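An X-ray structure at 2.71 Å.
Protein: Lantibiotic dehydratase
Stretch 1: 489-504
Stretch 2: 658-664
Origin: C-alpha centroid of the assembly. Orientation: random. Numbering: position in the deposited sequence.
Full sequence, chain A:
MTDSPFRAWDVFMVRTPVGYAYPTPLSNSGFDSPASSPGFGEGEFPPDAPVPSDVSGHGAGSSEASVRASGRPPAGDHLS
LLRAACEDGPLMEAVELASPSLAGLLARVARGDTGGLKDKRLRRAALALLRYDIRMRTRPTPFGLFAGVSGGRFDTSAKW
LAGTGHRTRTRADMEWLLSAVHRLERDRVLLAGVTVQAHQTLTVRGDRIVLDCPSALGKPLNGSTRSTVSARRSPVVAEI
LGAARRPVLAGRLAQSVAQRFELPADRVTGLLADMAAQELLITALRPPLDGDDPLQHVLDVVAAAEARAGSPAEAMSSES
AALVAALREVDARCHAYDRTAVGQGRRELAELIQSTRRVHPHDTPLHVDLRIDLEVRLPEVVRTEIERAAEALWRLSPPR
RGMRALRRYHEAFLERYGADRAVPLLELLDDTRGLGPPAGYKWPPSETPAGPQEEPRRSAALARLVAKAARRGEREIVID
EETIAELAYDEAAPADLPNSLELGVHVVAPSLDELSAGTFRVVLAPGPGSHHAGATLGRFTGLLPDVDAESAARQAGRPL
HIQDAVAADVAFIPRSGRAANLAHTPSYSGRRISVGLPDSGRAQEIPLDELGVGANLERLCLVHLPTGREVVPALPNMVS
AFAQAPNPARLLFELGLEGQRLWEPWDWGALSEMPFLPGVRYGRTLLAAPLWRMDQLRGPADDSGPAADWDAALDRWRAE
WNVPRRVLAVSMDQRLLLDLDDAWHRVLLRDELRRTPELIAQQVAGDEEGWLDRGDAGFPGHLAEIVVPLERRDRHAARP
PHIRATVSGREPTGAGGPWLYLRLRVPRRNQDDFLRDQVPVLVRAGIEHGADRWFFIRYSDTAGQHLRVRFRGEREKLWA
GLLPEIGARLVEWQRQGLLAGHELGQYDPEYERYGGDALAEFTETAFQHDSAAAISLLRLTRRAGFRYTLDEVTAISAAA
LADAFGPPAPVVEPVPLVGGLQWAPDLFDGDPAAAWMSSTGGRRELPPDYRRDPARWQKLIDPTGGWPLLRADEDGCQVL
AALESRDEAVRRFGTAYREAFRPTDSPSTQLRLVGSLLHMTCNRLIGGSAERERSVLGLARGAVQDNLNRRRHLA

Stretch 1 (489-504) YDEAAPADLPNSLELG
Stretch 2, residues 658-664: EGQRLWE

Stretch 2, without regular secondary structure and extended from Gln 660 onward, lies beside a loop, a 3-10 turn (494-496) and the start of a strand (500-504); together they bury 605 Å². The register pairs Pro 498 with Gln 660, CA atoms 4.9 Å apart, and Leu 501 with Trp 663, 8.4 Å CA to CA, so the pairs advance in the same order along both stretches.

Gly 659 enters at phi/psi 75/-1, where positive phi favours glycine. Gln 660 (-112/129; m, t, chi3 57°) turns its amide end inward: OE1 accepts from Asn 499 N at 2.7 Å, satisfying a backbone N-H in a buried place, while one water accepts from both Gln 660 NE2 and Asn 499 ND2 (chi1 m), two donors that cannot pair directly.

Arg 661 (-75/120) is pinned at its backbone, N to Asp 496 O at 2.9 Å. Its side chain, all t through chi3, reaches out to a salt bridge, NH1 to Asp 490 OD1 at 2.8 Å; Asp 490, chi1 p, places OD1 at the guanidinium edge, near its plane. Ala 492 CB covers one guanidinium face, and a second water links NH1 to Ala 493 N and Asp 496 OD2.

Trp 663 (-63/154; chi1 78°, chi2 -80°) has its CA-to-CB bond toward stretch 1, Leu 501 CD1 (chi1 p) and Leu 503 CD2 (m, t) packing over one indole face, 3.8 and 3.6 Å from the five- and six-membered ring centroids.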

# COMPACT_ATOMS: atom_id res chain seq x y z
N TYR A 489 21.94 -6.48 -5.46
CA TYR A 489 20.65 -7.16 -5.45
C TYR A 489 20.70 -8.33 -6.40
O TYR A 489 19.93 -9.27 -6.28
CB TYR A 489 19.52 -6.22 -5.87
CG TYR A 489 19.27 -5.06 -4.93
CD1 TYR A 489 18.48 -5.21 -3.79
CD2 TYR A 489 19.77 -3.79 -5.21
CE1 TYR A 489 18.23 -4.14 -2.93
CE2 TYR A 489 19.52 -2.71 -4.36
CZ TYR A 489 18.76 -2.90 -3.22
OH TYR A 489 18.50 -1.85 -2.37
N ASP A 490 21.60 -8.25 -7.38
CA ASP A 490 21.84 -9.36 -8.28
C ASP A 490 23.04 -9.07 -9.16
O ASP A 490 23.68 -8.01 -9.03
CB ASP A 490 20.61 -9.66 -9.16
CG ASP A 490 20.35 -8.60 -10.22
OD1 ASP A 490 20.91 -7.48 -10.15
OD2 ASP A 490 19.56 -8.90 -11.14
N GLU A 491 23.34 -10.01 -10.06
CA GLU A 491 24.41 -9.83 -11.02
C GLU A 491 23.88 -9.02 -12.21
O GLU A 491 23.10 -9.52 -13.04
CB GLU A 491 24.99 -11.18 -11.47
CG GLU A 491 26.42 -11.41 -11.01
CD GLU A 491 27.34 -11.86 -12.15
OE1 GLU A 491 27.33 -13.07 -12.51
OE2 GLU A 491 28.09 -11.01 -12.69
N ALA A 492 24.30 -7.76 -12.29
CA ALA A 492 23.83 -6.86 -13.33
C ALA A 492 24.29 -7.28 -14.75
O ALA A 492 25.47 -7.32 -15.04
CB ALA A 492 24.26 -5.44 -13.02
N ALA A 493 23.33 -7.55 -15.63
CA ALA A 493 23.62 -8.04 -16.97
C ALA A 493 24.10 -6.95 -17.92
O ALA A 493 23.51 -5.86 -17.98
CB ALA A 493 22.38 -8.70 -17.53
N PRO A 494 25.14 -7.25 -18.72
CA PRO A 494 25.67 -6.25 -19.67
C PRO A 494 24.64 -5.76 -20.71
O PRO A 494 24.78 -4.63 -21.19
CB PRO A 494 26.86 -6.98 -20.32
CG PRO A 494 26.62 -8.43 -20.04
CD PRO A 494 25.96 -8.47 -18.70
N ALA A 495 23.64 -6.57 -21.04
CA ALA A 495 22.60 -6.14 -21.96
C ALA A 495 21.76 -4.99 -21.43
O ALA A 495 21.03 -4.34 -22.18
CB ALA A 495 21.70 -7.30 -22.31
N ASP A 496 21.83 -4.76 -20.12
CA ASP A 496 21.02 -3.74 -19.46
C ASP A 496 21.76 -2.42 -19.29
O ASP A 496 21.25 -1.48 -18.68
CB ASP A 496 20.55 -4.24 -18.09
CG ASP A 496 19.59 -5.42 -18.18
OD1 ASP A 496 19.11 -5.69 -19.31
OD2 ASP A 496 19.31 -6.06 -17.13
N LEU A 497 22.97 -2.36 -19.82
CA LEU A 497 23.76 -1.16 -19.65
C LEU A 497 23.06 -0.00 -20.34
O LEU A 497 22.59 -0.14 -21.46
CB LEU A 497 25.17 -1.34 -20.20
CG LEU A 497 26.15 -2.17 -19.36
CD1 LEU A 497 27.33 -2.53 -20.23
CD2 LEU A 497 26.60 -1.41 -18.13
N PRO A 498 23.01 1.14 -19.67
CA PRO A 498 22.34 2.30 -20.25
C PRO A 498 23.17 2.90 -21.37
O PRO A 498 24.38 2.64 -21.41
CB PRO A 498 22.31 3.29 -19.09
CG PRO A 498 23.55 2.95 -18.32
CD PRO A 498 23.66 1.46 -18.39
N ASN A 499 22.55 3.68 -22.25
CA ASN A 499 23.27 4.41 -23.30
C ASN A 499 24.28 5.41 -22.75
O ASN A 499 25.42 5.42 -23.18
CB ASN A 499 22.31 5.14 -24.23
CG ASN A 499 21.24 4.23 -24.82
OD1 ASN A 499 21.51 3.09 -25.19
ND2 ASN A 499 20.03 4.77 -24.94
N SER A 500 23.88 6.24 -21.80
CA SER A 500 24.80 7.24 -21.28
C SER A 500 24.46 7.76 -19.86
O SER A 500 23.46 7.38 -19.28
CB SER A 500 24.93 8.40 -22.28
OG SER A 500 23.81 9.28 -22.29
N LEU A 501 25.33 8.58 -19.30
CA LEU A 501 25.11 9.15 -17.97
C LEU A 501 26.07 10.32 -17.71
O LEU A 501 26.95 10.57 -18.52
CB LEU A 501 25.22 8.08 -16.87
CG LEU A 501 26.58 7.44 -16.64
CD1 LEU A 501 26.74 7.16 -15.16
CD2 LEU A 501 26.75 6.15 -17.47
N GLU A 502 25.87 11.04 -16.61
CA GLU A 502 26.72 12.15 -16.22
C GLU A 502 26.92 12.13 -14.72
O GLU A 502 25.95 12.13 -13.98
CB GLU A 502 26.11 13.49 -16.65
CG GLU A 502 26.13 13.69 -18.18
CD GLU A 502 25.49 14.98 -18.67
OE1 GLU A 502 24.59 15.54 -17.97
OE2 GLU A 502 25.88 15.44 -19.76
N LEU A 503 28.17 12.08 -14.27
CA LEU A 503 28.49 12.18 -12.86
C LEU A 503 29.14 13.54 -12.69
O LEU A 503 29.92 13.97 -13.54
CB LEU A 503 29.44 11.06 -12.43
CG LEU A 503 28.92 9.64 -12.66
CD1 LEU A 503 29.97 8.56 -12.42
CD2 LEU A 503 27.67 9.38 -11.80
N GLY A 504 28.80 14.24 -11.62
CA GLY A 504 29.49 15.47 -11.32
C GLY A 504 30.39 15.12 -10.17
O GLY A 504 29.92 14.46 -9.25
N GLU A 658 13.42 3.29 -20.95
CA GLU A 658 12.93 1.92 -20.85
C GLU A 658 14.01 0.94 -21.33
O GLU A 658 14.83 1.27 -22.20
CB GLU A 658 11.61 1.73 -21.62
CG GLU A 658 10.35 2.26 -20.91
CD GLU A 658 9.94 1.43 -19.69
OE1 GLU A 658 9.51 0.25 -19.88
OE2 GLU A 658 10.02 1.96 -18.55
N GLY A 659 14.03 -0.24 -20.73
CA GLY A 659 14.96 -1.28 -21.13
C GLY A 659 16.37 -1.03 -20.66
O GLY A 659 17.26 -1.83 -20.92
N GLN A 660 16.61 0.08 -19.98
CA GLN A 660 17.93 0.36 -19.46
C GLN A 660 17.97 0.31 -17.92
O GLN A 660 17.17 0.98 -17.25
CB GLN A 660 18.38 1.73 -19.92
CG GLN A 660 18.23 1.99 -21.41
CD GLN A 660 18.78 3.35 -21.77
OE1 GLN A 660 19.93 3.63 -21.51
NE2 GLN A 660 17.93 4.24 -22.26
N ARG A 661 18.90 -0.44 -17.36
CA ARG A 661 19.11 -0.40 -15.92
C ARG A 661 19.84 0.88 -15.47
O ARG A 661 20.94 1.16 -15.92
CB ARG A 661 19.86 -1.65 -15.46
CG ARG A 661 20.24 -1.64 -14.00
CD ARG A 661 20.66 -3.01 -13.55
NE ARG A 661 20.80 -3.06 -12.10
CZ ARG A 661 20.93 -4.18 -11.39
NH1 ARG A 661 20.94 -5.38 -11.98
NH2 ARG A 661 21.04 -4.09 -10.07
N LEU A 662 19.21 1.67 -14.61
CA LEU A 662 19.66 3.04 -14.36
C LEU A 662 20.40 3.22 -13.05
O LEU A 662 19.85 2.95 -12.00
CB LEU A 662 18.46 3.97 -14.36
CG LEU A 662 17.49 3.95 -15.53
CD1 LEU A 662 16.34 4.86 -15.16
CD2 LEU A 662 18.15 4.45 -16.78
N TRP A 663 21.61 3.75 -13.12
CA TRP A 663 22.44 3.96 -11.93
C TRP A 663 21.75 4.97 -10.98
O TRP A 663 20.94 5.79 -11.41
CB TRP A 663 23.81 4.49 -12.37
CG TRP A 663 23.74 5.92 -12.68
CD1 TRP A 663 23.28 6.49 -13.84
CD2 TRP A 663 24.05 7.00 -11.80
NE1 TRP A 663 23.31 7.86 -13.74
CE2 TRP A 663 23.78 8.21 -12.49
CE3 TRP A 663 24.54 7.07 -10.49
CZ2 TRP A 663 23.97 9.46 -11.92
CZ3 TRP A 663 24.73 8.32 -9.91
CH2 TRP A 663 24.46 9.50 -10.63
N GLU A 664 22.05 4.89 -9.68
CA GLU A 664 21.55 5.88 -8.72
C GLU A 664 22.67 6.18 -7.77
O GLU A 664 23.59 5.38 -7.62
CB GLU A 664 20.41 5.30 -7.90
CG GLU A 664 19.25 4.75 -8.66
CD GLU A 664 18.09 4.44 -7.74
OE1 GLU A 664 18.31 4.30 -6.51
OE2 GLU A 664 16.95 4.32 -8.24
O HOH W 1 20.69 -6.43 -14.85
O HOH W 2 18.86 6.61 -23.44